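Local coordinates for possible prolidase (Bifidobacterium longum NCC2705, PDB 2P9B), which probably acts as a hydrolase of non-peptide carbon-nitrogen bonds, as a member of the amidohydrolase family, although its true substrate remains uncertain, at residues V381-I385 and L386-A390; L422-A426 and G427-W431. One frame throughout, in Å; residues are numbered along the deposited sequence.

Contact 1. Residues V381-I385 and L386-A390; sequences VNASI and LGVDA
N382 makes an ordinary helical bond: its carbonyl O accepts L386 N at 2.9 Å. The side chain of L386 folds back over the same oxygen, with CG 3.3 Å from N382 O, because its first torsion (-61°) sets CG beside the backbone N. N382, A383 and L386 all rest on I74 of strand 68-78. At A383 the pattern changes, and its O reaches one residue further than the helical pattern, to accept V388 N at 2.9 Å. V388 CG2 lies against this carbonyl too, while A383 CB packs 3.9 Å from D389 CA. S384 O is approached by G387 N at 3.0 Å from above the carbonyl plane, 69° out of it, and a water that donates both to S384 O and to D389 OD1 supplies a second partner. A chi1 of 53° brings the D389 carboxylate there, with D389 CB 3.7 Å from S384 OG; a second water bonds to that hydroxyl and, weakly, to D389 OD2. Setting water between a carbonyl at the helix end and an acid probably eases the repulsion of two electron-rich groups. I385 O accepts a hydrogen bond from R286 NH1. G387 adopts a positive phi, which favours glycine, and with the bonds from G387 N and V388 N back into the last turn this is a Schellman motif ending helix 371-385.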
loop_
_atom_site.group_PDB
_atom_site.type_symbol
_atom_site.label_atom_id
_atom_site.label_comp_id
_atom_site.label_asym_id
_atom_site.label_seq_id
_atom_site.Cartn_x
_atom_site.Cartn_y
_atom_site.Cartn_z
ATOM N N VAL A 381 5.471 2.993 8.784
ATOM C CA VAL A 381 5.597 4.090 7.831
ATOM C C VAL A 381 4.369 4.192 6.929
ATOM O O VAL A 381 3.826 5.280 6.756
ATOM C CB VAL A 381 6.876 3.970 6.956
ATOM C CG1 VAL A 381 6.989 5.188 6.050
ATOM C CG2 VAL A 381 8.116 3.853 7.843
ATOM N N ASN A 382 3.927 3.069 6.365
ATOM C CA ASN A 382 2.733 3.058 5.511
ATOM C C ASN A 382 1.541 3.636 6.288
ATOM O O ASN A 382 0.746 4.397 5.740
ATOM C CB ASN A 382 2.390 1.622 5.066
ATOM C CG ASN A 382 2.820 1.308 3.624
ATOM O OD1 ASN A 382 2.640 0.176 3.145
ATOM N ND2 ASN A 382 3.372 2.294 2.932
ATOM N N ALA A 383 1.418 3.270 7.563
ATOM C CA ALA A 383 0.316 3.759 8.388
ATOM C C ALA A 383 0.359 5.280 8.488
ATOM O O ALA A 383 -0.664 5.944 8.339
ATOM C CB ALA A 383 0.373 3.132 9.784
ATOM N N SER A 384 1.545 5.831 8.735
ATOM C CA SER A 384 1.684 7.281 8.837
ATOM C C SER A 384 1.382 7.927 7.491
ATOM O O SER A 384 0.670 8.925 7.410
ATOM C CB SER A 384 3.103 7.664 9.276
ATOM O OG SER A 384 3.366 7.220 10.594
ATOM N N ILE A 385 1.921 7.346 6.428
ATOM C CA ILE A 385 1.706 7.885 5.097
ATOM C C ILE A 385 0.222 7.938 4.747
ATOM O O ILE A 385 -0.250 8.934 4.206
ATOM C CB ILE A 385 2.458 7.051 4.037
ATOM C CG1 ILE A 385 3.968 7.197 4.252
ATOM C CG2 ILE A 385 2.065 7.499 2.637
ATOM C CD1 ILE A 385 4.805 6.310 3.361
ATOM N N LEU A 386 -0.514 6.883 5.082
ATOM C CA LEU A 386 -1.945 6.828 4.780
ATOM C C LEU A 386 -2.813 7.562 5.795
ATOM O O LEU A 386 -4.043 7.607 5.655
ATOM C CB LEU A 386 -2.408 5.374 4.672
ATOM C CG LEU A 386 -1.741 4.545 3.572
ATOM C CD1 LEU A 386 -2.396 3.176 3.503
ATOM C CD2 LEU A 386 -1.874 5.252 2.237
ATOM N N GLY A 387 -2.174 8.133 6.813
ATOM C CA GLY A 387 -2.901 8.876 7.828
ATOM C C GLY A 387 -3.725 8.049 8.802
ATOM O O GLY A 387 -4.702 8.544 9.376
ATOM N N VAL A 388 -3.338 6.796 9.009
ATOM C CA VAL A 388 -4.076 5.932 9.922
ATOM C C VAL A 388 -3.206 5.403 11.066
ATOM O O VAL A 388 -3.579 4.449 11.744
ATOM C CB VAL A 388 -4.689 4.731 9.164
ATOM C CG1 VAL A 388 -5.747 5.226 8.179
ATOM C CG2 VAL A 388 -3.595 3.970 8.419
ATOM N N ASP A 389 -2.064 6.044 11.292
ATOM C CA ASP A 389 -1.145 5.613 12.337
ATOM C C ASP A 389 -1.719 5.681 13.746
ATOM O O ASP A 389 -1.229 5.012 14.649
ATOM C CB ASP A 389 0.150 6.428 12.273
ATOM C CG ASP A 389 -0.098 7.917 12.294
ATOM O OD1 ASP A 389 -0.732 8.434 11.347
ATOM O OD2 ASP A 389 0.344 8.573 13.261
ATOM N N ALA A 390 -2.755 6.484 13.937
ATOM C CA ALA A 390 -3.358 6.589 15.256
ATOM C C ALA A 390 -4.142 5.323 15.581
ATOM O O ALA A 390 -4.303 4.963 16.748
ATOM C CB ALA A 390 -4.277 7.806 15.320
HETATM O O HOH W 1 -0.257 10.669 9.843
HETATM O O HOH W 2 3.264 9.918 11.897
#

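Contact 2. Residues L422-A426 and G427-W431; sequences LVIAA and GHPVW
H428 and A425 stand on one face of a tight hairpin, and the imidazole leans back over the turn: the edge of the ring meets A425 O near the ring plane, with H428 CD2 3.5 Å from that oxygen. A chi1 of -66° sends the ring beside its own backbone N, toward A426, whose O lies obliquely to it. V11 and L155 also touch this side chain, and an alanine here would probably take the ring away from V11 and L155 and leave the A426 carbonyl without its imidazole neighbour. I424 and P429 share the other face, where I424 CG2 lies 3.6 Å from G427 C and CG1 looks toward the proline ring. That ring in turn sets its CB over a face of the W431 indole, near the rim, while L422 CD1 comes to W431 CZ3 at an oblique angle, 3.8 Å away. V423 and V430 pack side by side, both on L125 of helix 113-126, and V430 CG2 covers V423 O at 3.3 Å. The same oxygen accepts V430 N at 2.9 Å, nearly along the C=O axis. The A425-H428 pair is closed by two backbone bonds around a type I' turn, in which G427 has angles that call for glycine. Beyond V423 O the strands part, and one water joins V423 N to V430 O, so backbone and solvent bonds hold the ladder while the side chains contribute mainly apolar packing.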
loop_
_atom_site.group_PDB
_atom_site.type_symbol
_atom_site.label_atom_id
_atom_site.label_comp_id
_atom_site.label_asym_id
_atom_site.label_seq_id
_atom_site.Cartn_x
_atom_site.Cartn_y
_atom_site.Cartn_z
ATOM N N LEU A 422 -2.113 -16.989 10.278
ATOM C CA LEU A 422 -3.428 -16.443 10.598
ATOM C C LEU A 422 -3.402 -14.931 10.454
ATOM O O LEU A 422 -2.400 -14.291 10.764
ATOM C CB LEU A 422 -3.819 -16.804 12.038
ATOM C CG LEU A 422 -5.124 -16.238 12.613
ATOM C CD1 LEU A 422 -6.319 -16.800 11.856
ATOM C CD2 LEU A 422 -5.233 -16.598 14.093
ATOM N N VAL A 423 -4.507 -14.371 9.977
ATOM C CA VAL A 423 -4.625 -12.926 9.817
ATOM C C VAL A 423 -5.812 -12.469 10.657
ATOM O O VAL A 423 -6.861 -13.103 10.648
ATOM C CB VAL A 423 -4.893 -12.536 8.355
ATOM C CG1 VAL A 423 -4.888 -11.011 8.213
ATOM C CG2 VAL A 423 -3.845 -13.157 7.461
ATOM N N ILE A 424 -5.637 -11.379 11.388
ATOM C CA ILE A 424 -6.706 -10.846 12.218
ATOM C C ILE A 424 -6.888 -9.400 11.790
ATOM O O ILE A 424 -5.928 -8.629 11.771
ATOM C CB ILE A 424 -6.333 -10.924 13.718
ATOM C CG1 ILE A 424 -6.046 -12.381 14.085
ATOM C CG2 ILE A 424 -7.459 -10.349 14.575
ATOM C CD1 ILE A 424 -5.623 -12.604 15.515
ATOM N N ALA A 425 -8.117 -9.042 11.423
ATOM C CA ALA A 425 -8.414 -7.685 10.978
ATOM C C ALA A 425 -9.326 -6.999 11.983
ATOM O O ALA A 425 -10.455 -7.430 12.199
ATOM C CB ALA A 425 -9.084 -7.721 9.605
ATOM N N ALA A 426 -8.833 -5.926 12.589
ATOM C CA ALA A 426 -9.613 -5.194 13.581
ATOM C C ALA A 426 -10.259 -6.147 14.590
ATOM O O ALA A 426 -11.434 -6.004 14.934
ATOM C CB ALA A 426 -10.677 -4.354 12.893
ATOM N N GLY A 427 -9.487 -7.126 15.051
ATOM C CA GLY A 427 -10.001 -8.070 16.031
ATOM C C GLY A 427 -10.772 -9.244 15.459
ATOM O O GLY A 427 -11.152 -10.153 16.194
ATOM N N HIS A 428 -10.997 -9.231 14.148
ATOM C CA HIS A 428 -11.736 -10.297 13.472
ATOM C C HIS A 428 -10.802 -11.315 12.836
ATOM O O HIS A 428 -10.180 -11.030 11.814
ATOM C CB HIS A 428 -12.613 -9.714 12.360
ATOM C CG HIS A 428 -13.720 -8.831 12.843
ATOM N ND1 HIS A 428 -14.871 -9.326 13.418
ATOM C CD2 HIS A 428 -13.872 -7.486 12.797
ATOM C CE1 HIS A 428 -15.686 -8.326 13.700
ATOM N NE2 HIS A 428 -15.104 -7.198 13.333
ATOM N N PRO A 429 -10.685 -12.514 13.424
ATOM C CA PRO A 429 -9.798 -13.507 12.814
ATOM C C PRO A 429 -10.380 -13.916 11.464
ATOM O O PRO A 429 -11.601 -14.021 11.313
ATOM C CB PRO A 429 -9.825 -14.661 13.815
ATOM C CG PRO A 429 -10.104 -13.981 15.114
ATOM C CD PRO A 429 -11.163 -12.974 14.739
ATOM N N VAL A 430 -9.512 -14.137 10.486
ATOM C CA VAL A 430 -9.961 -14.547 9.163
ATOM C C VAL A 430 -9.859 -16.067 9.108
ATOM O O VAL A 430 -8.774 -16.616 8.949
ATOM C CB VAL A 430 -9.073 -13.933 8.065
ATOM C CG1 VAL A 430 -9.593 -14.336 6.693
ATOM C CG2 VAL A 430 -9.044 -12.421 8.212
ATOM N N TRP A 431 -10.994 -16.745 9.258
ATOM C CA TRP A 431 -10.999 -18.208 9.247
ATOM C C TRP A 431 -11.002 -18.777 7.831
ATOM O O TRP A 431 -11.979 -19.389 7.393
ATOM C CB TRP A 431 -12.213 -18.735 10.015
ATOM C CG TRP A 431 -12.287 -18.264 11.439
ATOM C CD1 TRP A 431 -13.374 -17.732 12.065
ATOM C CD2 TRP A 431 -11.244 -18.321 12.427
ATOM N NE1 TRP A 431 -13.083 -17.464 13.380
ATOM C CE2 TRP A 431 -11.790 -17.828 13.633
ATOM C CE3 TRP A 431 -9.919 -18.772 12.416
ATOM C CZ2 TRP A 431 -11.037 -17.737 14.813
ATOM C CZ3 TRP A 431 -9.172 -18.685 13.591
ATOM C CH2 TRP A 431 -9.742 -18.185 14.777
HETATM O O HOH W 3 -6.034 -16.143 8.366
#

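Followed from the N terminus, the two contacts come in series: contact 1 is complete before contact 2 begins, and they neither nest nor cross. Each is a short reversal of the chain, the first ending helix 371-385 and the second closing the hairpin of strands 422-425 and 428-429. Between them the chain passes K399, which bonds to D389 O, then A401 and D402, which bond to G427 and A426 N, and enters strand 403-406. That strand pairs with both 68-78 and 422-425, so strand 68-78, on which contact 1 rests, belongs to the same sheet as the hairpin. The contact centres lie 20 Å apart, with nearest atoms about 11 Å apart.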